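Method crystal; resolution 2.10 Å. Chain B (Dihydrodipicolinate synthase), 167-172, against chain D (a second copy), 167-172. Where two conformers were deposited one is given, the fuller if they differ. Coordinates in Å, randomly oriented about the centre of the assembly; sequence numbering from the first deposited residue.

Chain B, residues 167-172: SANTVY
Chain D, residues 167-172: SANTVY

Two copies of the segment Ser-Ala-Asn-Thr-Val-Tyr meet in a nearly symmetric contact that buries 314 Å², both sides summed. The end-to-end vectors from CA 168 to CA 171 lie 146° apart, so the segments run roughly antiparallel. Register is set by Asn B169 and Asn D169, whose CA atoms are 4.5 Å apart and whose backbones form a single beta bridge. Residues 167-169 are loop, and a helix begins at 170 in each chain. Phi/psi values follow this plan: -68/152, -99/17, -94/104, -84/-20, -58/-50 and -58/-47 along chain B, and -66/143, -88/20, -99/102, -81/-14, -64/-48 and -60/-48 along chain D.

The bridge rests on two reciprocal hydrogen bonds. Thr B170 N donates to Ala D168 O at 3.1 Å (N-H...O angle 147°), and Thr D170 N donates to Ala B168 O at 3.2 Å (138°). Each carbonyl also receives a CA-H...O contact, from Asn B169 CA to Ala D168 O and from Asn D169 CA to Ala B168 O, both 3.3 Å, with angles at H of 152° and 149°.

Both threonines adopt the p rotamer (chi1 36° in Thr B170, 42° in Thr D170). Although their CA-to-CB bonds point sideways, this rotamer lets Thr B170 OG1 and Thr D170 OG1 meet in a short hydrogen bond of 2.5 Å; either hydroxyl could be the donor.

The asparagines are t (chi1 -179° in B, 172° in D), with chi2 of -32° and -14°. These angles turn each amide oxygen back to the start of its own helix, as an N-cap. Tyr B172 N reaches Asn B169 OD1 at 2.8 Å and 177°; Tyr D172 N reaches Asn D169 OD1 at 3.0 Å and 173°. In chain D the cap includes a weak second bond, Val D171 N to Asn D169 OD1, 2.9 Å and 120°. The preceding turn is tied by Asn B169 N to Ser B167 OG (3.1 Å) and Asn D169 N to Ser D167 OG (3.0 Å), with serine chi1 at 100° and 81°.

Ala B168 and Ala D168 point toward the opposing segment. Ala D168 CB packs 3.3 Å from Val B171 CG2, and Ala B168 CB 3.6 Å from Val D171 CG2, both valines being t (168° and 169°). The tyrosines, also t (chi1 173° and 170°, chi2 77° and 75°), lead their rings away; their hydroxyls bond elsewhere in the structure.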

ATOM      1  N   SER B 167      -5.985  -0.358 -15.075  1.00 33.81           N
ATOM      2  CA  SER B 167      -5.491  -1.357 -14.167  1.00 35.02           C
ATOM      3  C   SER B 167      -5.105  -2.530 -15.092  1.00 33.52           C
ATOM      4  O   SER B 167      -5.606  -2.713 -16.266  1.00 31.32           O
ATOM      5  CB  SER B 167      -6.545  -1.740 -13.098  1.00 36.77           C
ATOM      6  OG  SER B 167      -7.199  -2.948 -13.422  1.00 36.23           O
ATOM      7  N   ALA B 168      -4.165  -3.296 -14.650  1.00 29.77           N
ATOM      8  CA  ALA B 168      -3.771  -4.437 -15.454  1.00 29.60           C
ATOM      9  C   ALA B 168      -4.487  -5.666 -14.870  1.00 29.35           C
ATOM     10  O   ALA B 168      -4.125  -6.795 -15.176  1.00 31.46           O
ATOM     11  CB  ALA B 168      -2.262  -4.595 -15.399  1.00 30.62           C
ATOM     12  N   ASN B 169      -5.520  -5.422 -14.056  1.00 27.82           N
ATOM     13  CA  ASN B 169      -6.228  -6.478 -13.338  1.00 28.28           C
ATOM     14  C   ASN B 169      -7.428  -6.917 -14.144  1.00 27.07           C
ATOM     15  O   ASN B 169      -8.426  -6.222 -14.209  1.00 25.69           O
ATOM     16  CB  ASN B 169      -6.636  -5.991 -11.947  1.00 28.41           C
ATOM     17  CG  ASN B 169      -7.357  -7.050 -11.136  1.00 29.80           C
ATOM     18  OD1 ASN B 169      -8.064  -7.897 -11.683  1.00 30.24           O
ATOM     19  ND2 ASN B 169      -7.193  -7.001  -9.822  1.00 30.00           N
ATOM     20  N   THR B 170      -7.319  -8.066 -14.782  1.00 26.62           N
ATOM     21  CA  THR B 170      -8.369  -8.518 -15.680  1.00 27.28           C
ATOM     22  C   THR B 170      -9.489  -9.231 -14.939  1.00 25.50           C
ATOM     23  O   THR B 170     -10.579  -9.298 -15.464  1.00 26.10           O
ATOM     24  CB  THR B 170      -7.843  -9.364 -16.853  1.00 28.36           C
ATOM     25  OG1 THR B 170      -6.767 -10.162 -16.377  1.00 32.12           O
ATOM     26  CG2 THR B 170      -7.338  -8.459 -17.910  1.00 30.31           C
ATOM     27  N   VAL B 171      -9.251  -9.723 -13.727  1.00 24.60           N
ATOM     28  CA  VAL B 171     -10.378 -10.168 -12.890  1.00 24.59           C
ATOM     29  C   VAL B 171     -11.356  -8.993 -12.684  1.00 25.08           C
ATOM     30  O   VAL B 171     -12.586  -9.106 -12.882  1.00 25.52           O
ATOM     31  CB  VAL B 171      -9.896 -10.670 -11.516  1.00 24.53           C
ATOM     32  CG1 VAL B 171     -11.073 -10.862 -10.548  1.00 24.73           C
ATOM     33  CG2 VAL B 171      -9.067 -11.941 -11.671  1.00 24.97           C
ATOM     34  N   TYR B 172     -10.801  -7.854 -12.275  1.00 24.84           N
ATOM     35  CA  TYR B 172     -11.587  -6.630 -12.147  1.00 23.50           C
ATOM     36  C   TYR B 172     -12.269  -6.226 -13.465  1.00 22.47           C
ATOM     37  O   TYR B 172     -13.471  -5.925 -13.489  1.00 22.06           O
ATOM     38  CB  TYR B 172     -10.716  -5.505 -11.582  1.00 25.03           C
ATOM     39  CG  TYR B 172     -11.403  -4.159 -11.575  1.00 25.78           C
ATOM     40  CD1 TYR B 172     -12.355  -3.851 -10.608  1.00 26.05           C
ATOM     41  CD2 TYR B 172     -11.129  -3.224 -12.564  1.00 27.16           C
ATOM     42  CE1 TYR B 172     -13.007  -2.637 -10.626  1.00 26.56           C
ATOM     43  CE2 TYR B 172     -11.762  -1.989 -12.591  1.00 28.25           C
ATOM     44  CZ  TYR B 172     -12.690  -1.693 -11.621  1.00 27.08           C
ATOM     45  OH  TYR B 172     -13.302  -0.465 -11.665  1.00 27.82           O
TER
ATOM     46  N   SER D 167      -1.683 -13.296  -8.992  0.50 32.41           N
ATOM     47  CA  SER D 167      -1.961 -11.970  -9.408  0.50 34.14           C
ATOM     48  C   SER D 167      -3.091 -12.234 -10.385  0.50 33.31           C
ATOM     49  O   SER D 167      -3.163 -13.274 -11.100  0.50 33.70           O
ATOM     50  CB  SER D 167      -0.779 -11.289 -10.098  0.50 35.85           C
ATOM     51  OG  SER D 167      -0.710 -11.686 -11.455  0.50 35.61           O
ATOM     52  N   ALA D 168      -4.008 -11.296 -10.335  0.50 32.38           N
ATOM     53  CA  ALA D 168      -4.980 -11.111 -11.367  0.50 31.65           C
ATOM     54  C   ALA D 168      -4.380 -10.161 -12.409  0.50 30.35           C
ATOM     55  O   ALA D 168      -5.113  -9.581 -13.198  0.50 30.53           O
ATOM     56  CB  ALA D 168      -6.241 -10.512 -10.764  0.50 31.39           C
ATOM     57  N   ASN D 169      -3.055 -10.008 -12.437  1.00 29.05           N
ATOM     58  CA  ASN D 169      -2.472  -9.003 -13.343  1.00 30.19           C
ATOM     59  C   ASN D 169      -1.999  -9.758 -14.559  1.00 30.11           C
ATOM     60  O   ASN D 169      -0.965 -10.412 -14.502  1.00 30.37           O
ATOM     61  CB  ASN D 169      -1.310  -8.259 -12.700  1.00 29.69           C
ATOM     62  CG  ASN D 169      -0.571  -7.359 -13.686  1.00 32.53           C
ATOM     63  OD1 ASN D 169      -0.755  -7.465 -14.893  1.00 32.06           O
ATOM     64  ND2 ASN D 169       0.246  -6.457 -13.172  1.00 32.12           N
ATOM     65  N   THR D 170      -2.778  -9.696 -15.635  1.00 30.41           N
ATOM     66  CA  THR D 170      -2.489 -10.468 -16.853  1.00 30.08           C
ATOM     67  C   THR D 170      -1.440  -9.811 -17.748  1.00 28.91           C
ATOM     68  O   THR D 170      -0.915 -10.490 -18.627  1.00 27.70           O
ATOM     69  CB  THR D 170      -3.779 -10.816 -17.643  1.00 31.75           C
ATOM     70  OG1 THR D 170      -4.637  -9.678 -17.669  1.00 36.80           O
ATOM     71  CG2 THR D 170      -4.518 -11.927 -16.937  1.00 33.41           C
ATOM     72  N   VAL D 171      -1.109  -8.531 -17.517  1.00 27.12           N
ATOM     73  CA  VAL D 171       0.005  -7.927 -18.220  1.00 29.12           C
ATOM     74  C   VAL D 171       1.240  -8.692 -17.756  1.00 28.45           C
ATOM     75  O   VAL D 171       2.021  -9.191 -18.572  1.00 27.98           O
ATOM     76  CB  VAL D 171       0.145  -6.425 -17.941  1.00 29.92           C
ATOM     77  CG1 VAL D 171       1.478  -5.893 -18.476  1.00 31.21           C
ATOM     78  CG2 VAL D 171      -1.021  -5.664 -18.565  1.00 29.85           C
ATOM     79  N   TYR D 172       1.345  -8.850 -16.437  1.00 27.57           N
ATOM     80  CA  TYR D 172       2.416  -9.622 -15.823  1.00 28.40           C
ATOM     81  C   TYR D 172       2.406 -11.070 -16.307  1.00 27.08           C
ATOM     82  O   TYR D 172       3.430 -11.617 -16.757  1.00 25.08           O
ATOM     83  CB  TYR D 172       2.305  -9.560 -14.306  1.00 29.41           C
ATOM     84  CG  TYR D 172       3.216 -10.523 -13.587  1.00 31.02           C
ATOM     85  CD1 TYR D 172       4.599 -10.262 -13.486  1.00 31.95           C
ATOM     86  CD2 TYR D 172       2.712 -11.712 -13.031  1.00 31.04           C
ATOM     87  CE1 TYR D 172       5.433 -11.141 -12.824  1.00 31.98           C
ATOM     88  CE2 TYR D 172       3.546 -12.595 -12.359  1.00 31.27           C
ATOM     89  CZ  TYR D 172       4.900 -12.315 -12.260  1.00 32.23           C
ATOM     90  OH  TYR D 172       5.714 -13.202 -11.586  1.00 32.01           O
TER